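Local coordinates for protein type ii site-specific deoxyribonuclease (Klebsiella pneumoniae, PDB 6EKR) that probably cleaves double-stranded DNA at a specific site, as a type IIP restriction endonuclease of the PD-(D/E)xK nuclease superfamily, at residues A[21-29]-A[136-147]. The protein carries 2 engineered substitutions. Residues are numbered along the deposited sequence; the frame is centred on the assembly and turned at random.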
loop_
_atom_site.group_PDB
_atom_site.type_symbol
_atom_site.label_atom_id
_atom_site.label_comp_id
_atom_site.label_asym_id
_atom_site.label_seq_id
_atom_site.Cartn_x
_atom_site.Cartn_y
_atom_site.Cartn_z
ATOM N N HIS A 21 4.055 -5.946 30.213
ATOM C CA HIS A 21 5.213 -5.559 29.404
ATOM C C HIS A 21 5.718 -4.131 29.694
ATOM O O HIS A 21 6.786 -3.728 29.208
ATOM C CB HIS A 21 4.868 -5.696 27.916
ATOM C CG HIS A 21 3.970 -4.614 27.398
ATOM N ND1 HIS A 21 2.637 -4.523 27.738
ATOM C CD2 HIS A 21 4.215 -3.578 26.561
ATOM C CE1 HIS A 21 2.102 -3.476 27.138
ATOM N NE2 HIS A 21 3.037 -2.889 26.412
ATOM N N ILE A 22 4.956 -3.377 30.483
ATOM C CA ILE A 22 5.262 -1.974 30.725
ATOM C C ILE A 22 6.646 -1.704 31.350
ATOM O O ILE A 22 7.347 -0.784 30.906
ATOM C CB ILE A 22 4.144 -1.250 31.508
ATOM C CG1 ILE A 22 2.774 -1.579 30.901
ATOM C CG2 ILE A 22 4.379 0.250 31.479
ATOM C CD1 ILE A 22 1.599 -0.979 31.637
ATOM N N PRO A 23 7.048 -2.480 32.385
ATOM C CA PRO A 23 8.405 -2.253 32.888
ATOM C C PRO A 23 9.461 -2.372 31.794
ATOM O O PRO A 23 10.298 -1.476 31.670
ATOM C CB PRO A 23 8.583 -3.356 33.935
ATOM C CG PRO A 23 7.202 -3.632 34.408
ATOM C CD PRO A 23 6.353 -3.522 33.167
ATOM N N ALA A 24 9.393 -3.437 30.989
ATOM C CA ALA A 24 10.418 -3.744 29.978
ATOM C C ALA A 24 10.437 -2.738 28.853
ATOM O O ALA A 24 11.444 -2.591 28.157
ATOM C CB ALA A 24 10.211 -5.130 29.414
ATOM N N THR A 25 9.301 -2.067 28.668
ATOM C CA THR A 25 9.145 -1.047 27.632
ATOM C C THR A 25 9.662 0.311 28.121
ATOM O O THR A 25 10.214 1.082 27.341
ATOM C CB THR A 25 7.681 -0.992 27.036
ATOM O OG1 THR A 25 7.617 -0.033 25.978
ATOM C CG2 THR A 25 6.681 -0.568 28.045
ATOM N N LEU A 26 9.521 0.587 29.411
ATOM C CA LEU A 26 10.140 1.785 29.982
ATOM C C LEU A 26 11.660 1.694 29.918
ATOM O O LEU A 26 12.339 2.676 29.642
ATOM C CB LEU A 26 9.658 2.033 31.409
ATOM C CG LEU A 26 8.142 2.240 31.544
ATOM C CD1 LEU A 26 7.744 2.524 32.994
ATOM C CD2 LEU A 26 7.632 3.333 30.618
ATOM N N GLN A 27 12.172 0.488 30.135
ATOM C CA GLN A 27 13.595 0.181 30.026
ATOM C C GLN A 27 14.162 0.434 28.619
ATOM O O GLN A 27 15.344 0.736 28.464
ATOM C CB GLN A 27 13.827 -1.276 30.420
ATOM C CG GLN A 27 15.144 -1.539 31.108
ATOM C CD GLN A 27 15.037 -1.405 32.611
ATOM O OE1 GLN A 27 14.342 -2.185 33.263
ATOM N NE2 GLN A 27 15.732 -0.414 33.174
ATOM N N VAL A 28 13.320 0.307 27.599
ATOM C CA VAL A 28 13.719 0.629 26.233
ATOM C C VAL A 28 13.840 2.139 26.062
ATOM O O VAL A 28 14.776 2.633 25.415
ATOM C CB VAL A 28 12.741 0.055 25.192
ATOM C CG1 VAL A 28 13.053 0.588 23.798
ATOM C CG2 VAL A 28 12.803 -1.448 25.198
ATOM N N ILE A 29 12.898 2.870 26.653
ATOM C CA ILE A 29 12.947 4.328 26.609
ATOM C C ILE A 29 14.187 4.833 27.333
ATOM O O ILE A 29 14.970 5.599 26.761
ATOM C CB ILE A 29 11.677 4.987 27.166
ATOM C CG1 ILE A 29 10.447 4.483 26.407
ATOM C CG2 ILE A 29 11.776 6.483 26.984
ATOM C CD1 ILE A 29 9.148 4.589 27.164
ATOM N N PHE A 136 7.570 -0.566 18.397
ATOM C CA PHE A 136 7.658 0.089 19.683
ATOM C C PHE A 136 6.494 1.073 19.892
ATOM O O PHE A 136 5.887 1.101 20.969
ATOM C CB PHE A 136 9.029 0.732 19.920
ATOM C CG PHE A 136 9.144 1.381 21.259
ATOM C CD1 PHE A 136 9.395 0.617 22.390
ATOM C CD2 PHE A 136 8.930 2.748 21.402
ATOM C CE1 PHE A 136 9.463 1.203 23.643
ATOM C CE2 PHE A 136 9.003 3.348 22.640
ATOM C CZ PHE A 136 9.272 2.569 23.768
ATOM N N PHE A 137 6.166 1.848 18.858
ATOM C CA PHE A 137 5.014 2.740 18.906
ATOM C C PHE A 137 3.755 2.028 19.418
ATOM O O PHE A 137 3.133 2.502 20.358
ATOM C CB PHE A 137 4.787 3.417 17.548
ATOM C CG PHE A 137 3.714 4.504 17.547
ATOM C CD1 PHE A 137 3.336 5.166 18.716
ATOM C CD2 PHE A 137 3.103 4.876 16.354
ATOM C CE1 PHE A 137 2.359 6.151 18.702
ATOM C CE2 PHE A 137 2.123 5.870 16.326
ATOM C CZ PHE A 137 1.754 6.513 17.503
ATOM N N GLU A 138 3.394 0.891 18.833
ATOM C CA GLU A 138 2.244 0.130 19.320
ATOM C C GLU A 138 2.382 -0.273 20.800
ATOM O O GLU A 138 1.484 -0.018 21.611
ATOM C CB GLU A 138 2.012 -1.113 18.469
ATOM C CG GLU A 138 0.990 -2.058 19.086
ATOM C CD GLU A 138 0.727 -3.295 18.271
ATOM O OE1 GLU A 138 1.693 -3.895 17.765
ATOM O OE2 GLU A 138 -0.457 -3.679 18.153
ATOM N N ILE A 139 3.508 -0.910 21.127
ATOM C CA ILE A 139 3.818 -1.394 22.474
ATOM C C ILE A 139 3.705 -0.285 23.529
ATOM O O ILE A 139 3.110 -0.478 24.604
ATOM C CB ILE A 139 5.256 -1.948 22.500
ATOM C CG1 ILE A 139 5.306 -3.336 21.885
ATOM C CG2 ILE A 139 5.832 -1.990 23.918
ATOM C CD1 ILE A 139 6.727 -3.807 21.737
ATOM N N PHE A 140 4.296 0.862 23.203
ATOM C CA PHE A 140 4.286 2.024 24.061
ATOM C C PHE A 140 2.877 2.507 24.310
ATOM O O PHE A 140 2.490 2.715 25.459
ATOM C CB PHE A 140 5.084 3.146 23.424
ATOM C CG PHE A 140 5.068 4.410 24.214
ATOM C CD1 PHE A 140 5.764 4.500 25.421
ATOM C CD2 PHE A 140 4.358 5.518 23.757
ATOM C CE1 PHE A 140 5.753 5.668 26.156
ATOM C CE2 PHE A 140 4.343 6.695 24.490
ATOM C CZ PHE A 140 5.048 6.769 25.689
HETATM N N MSE A 141 2.116 2.695 23.232
HETATM C CA MSE A 141 0.766 3.201 23.338
HETATM C C MSE A 141 -0.097 2.222 24.096
HETATM O O MSE A 141 -0.923 2.622 24.909
HETATM C CB MSE A 141 0.183 3.485 21.968
HETATM C CG MSE A 141 0.758 4.729 21.324
HETATM SE SE MSE A 141 0.890 6.286 22.530
HETATM C CE MSE A 141 -1.012 6.472 22.982
ATOM N N ALA A 142 0.118 0.937 23.844
ATOM C CA ALA A 142 -0.598 -0.104 24.537
ATOM C C ALA A 142 -0.252 -0.011 26.005
ATOM O O ALA A 142 -1.111 -0.223 26.862
ATOM C CB ALA A 142 -0.224 -1.453 23.981
ATOM N N ALA A 143 1.003 0.324 26.302
ATOM C CA ALA A 143 1.396 0.565 27.681
ATOM C C ALA A 143 0.580 1.712 28.287
ATOM O O ALA A 143 -0.124 1.498 29.279
ATOM C CB ALA A 143 2.877 0.827 27.787
ATOM N N VAL A 144 0.639 2.903 27.676
ATOM C CA VAL A 144 -0.070 4.073 28.230
ATOM C C VAL A 144 -1.588 3.866 28.299
ATOM O O VAL A 144 -2.204 4.165 29.331
ATOM C CB VAL A 144 0.299 5.469 27.584
ATOM C CG1 VAL A 144 1.735 5.504 27.076
ATOM C CG2 VAL A 144 -0.674 5.880 26.492
ATOM N N LEU A 145 -2.194 3.367 27.232
ATOM C CA LEU A 145 -3.635 3.169 27.244
ATOM C C LEU A 145 -4.070 2.258 28.384
ATOM O O LEU A 145 -5.222 2.282 28.798
ATOM C CB LEU A 145 -4.121 2.619 25.910
ATOM C CG LEU A 145 -4.215 3.640 24.779
ATOM C CD1 LEU A 145 -4.702 2.981 23.510
ATOM C CD2 LEU A 145 -5.134 4.767 25.176
ATOM N N LYS A 146 -3.142 1.463 28.895
ATOM C CA LYS A 146 -3.449 0.531 29.973
ATOM C C LYS A 146 -3.409 1.213 31.331
ATOM O O LYS A 146 -4.140 0.843 32.241
ATOM C CB LYS A 146 -2.470 -0.639 29.955
ATOM C CG LYS A 146 -2.782 -1.721 30.959
ATOM C CD LYS A 146 -3.904 -2.613 30.472
ATOM C CE LYS A 146 -4.086 -3.805 31.389
ATOM N NZ LYS A 146 -5.040 -4.791 30.827
ATOM N N TRP A 147 -2.543 2.207 31.466
ATOM C CA TRP A 147 -2.465 2.974 32.694
ATOM C C TRP A 147 -3.739 3.772 32.864
ATOM O O TRP A 147 -4.239 3.947 33.971
ATOM C CB TRP A 147 -1.294 3.949 32.642
ATOM C CG TRP A 147 0.039 3.335 32.875
ATOM C CD1 TRP A 147 0.306 2.207 33.585
ATOM C CD2 TRP A 147 1.299 3.837 32.427
ATOM N NE1 TRP A 147 1.656 1.964 33.593
ATOM C CE2 TRP A 147 2.288 2.954 32.891
ATOM C CE3 TRP A 147 1.687 4.947 31.676
ATOM C CZ2 TRP A 147 3.637 3.143 32.625
ATOM C CZ3 TRP A 147 3.024 5.131 31.412
ATOM C CH2 TRP A 147 3.984 4.237 31.885
#
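The imidazole of His21 turns its edge to the helix of residues 136-147, with Ile139 O and Ala143 N near the ring plane, while Ile22 CG1 of its own segment covers one face toward the rim. His21 NE2 donates to Ile139 O at 3.0 Å; the N-H...O angle is 166° and the acceptor lies in the ring plane. His21 NE2 and Ala143 N approach Ile139 O from opposite faces of its carbonyl plane, and the oxygen accepts both the helical bond and the histidine bond. A chi1 of 75°, placing CG between the backbone N and carbonyl carbon, swings the ring across to this carbonyl, and Tyr15 of helix 3-16 meets it at an inclined angle. On Trp147, one indole face lies over Ala143 O, offset toward the rim; Leu26 CD2 comes to the edge, 4.0 Å from CH2, and Ile22 CD1 approaches Trp147 NE1 at 3.5 Å. Phe136 receives Ile29 CG1 at its edge, 3.5 Å from CZ, whereas Val28 CG1 meets CE1 obliquely at 3.6 Å. The Phe140 ring has Val144 CG1 over one face, and Ile29 CD1 reaches its CE1 at 3.7 Å. Thr25 enters as a knob into the hole formed by Phe136, Ile139, Phe140 and Ala143, its CG2 reaching the Ala143 methyl at 4.1 Å. Phe85 of helix 78-91 touches both Leu26 and Trp147, and Ile111 of helix 101-125 backs Phe140. At the margin Lys146 extends its amine away from the contact to a sulfate ion, probably from the crystallisation liquor. With segment axes 9.9 Å apart and N-to-C directions 126° apart, this is a steeply crossed helix pair in which Thr25 makes a single knob-into-hole contact, joining helices 22-39 and 132-148 in the buried helical part of the endonuclease.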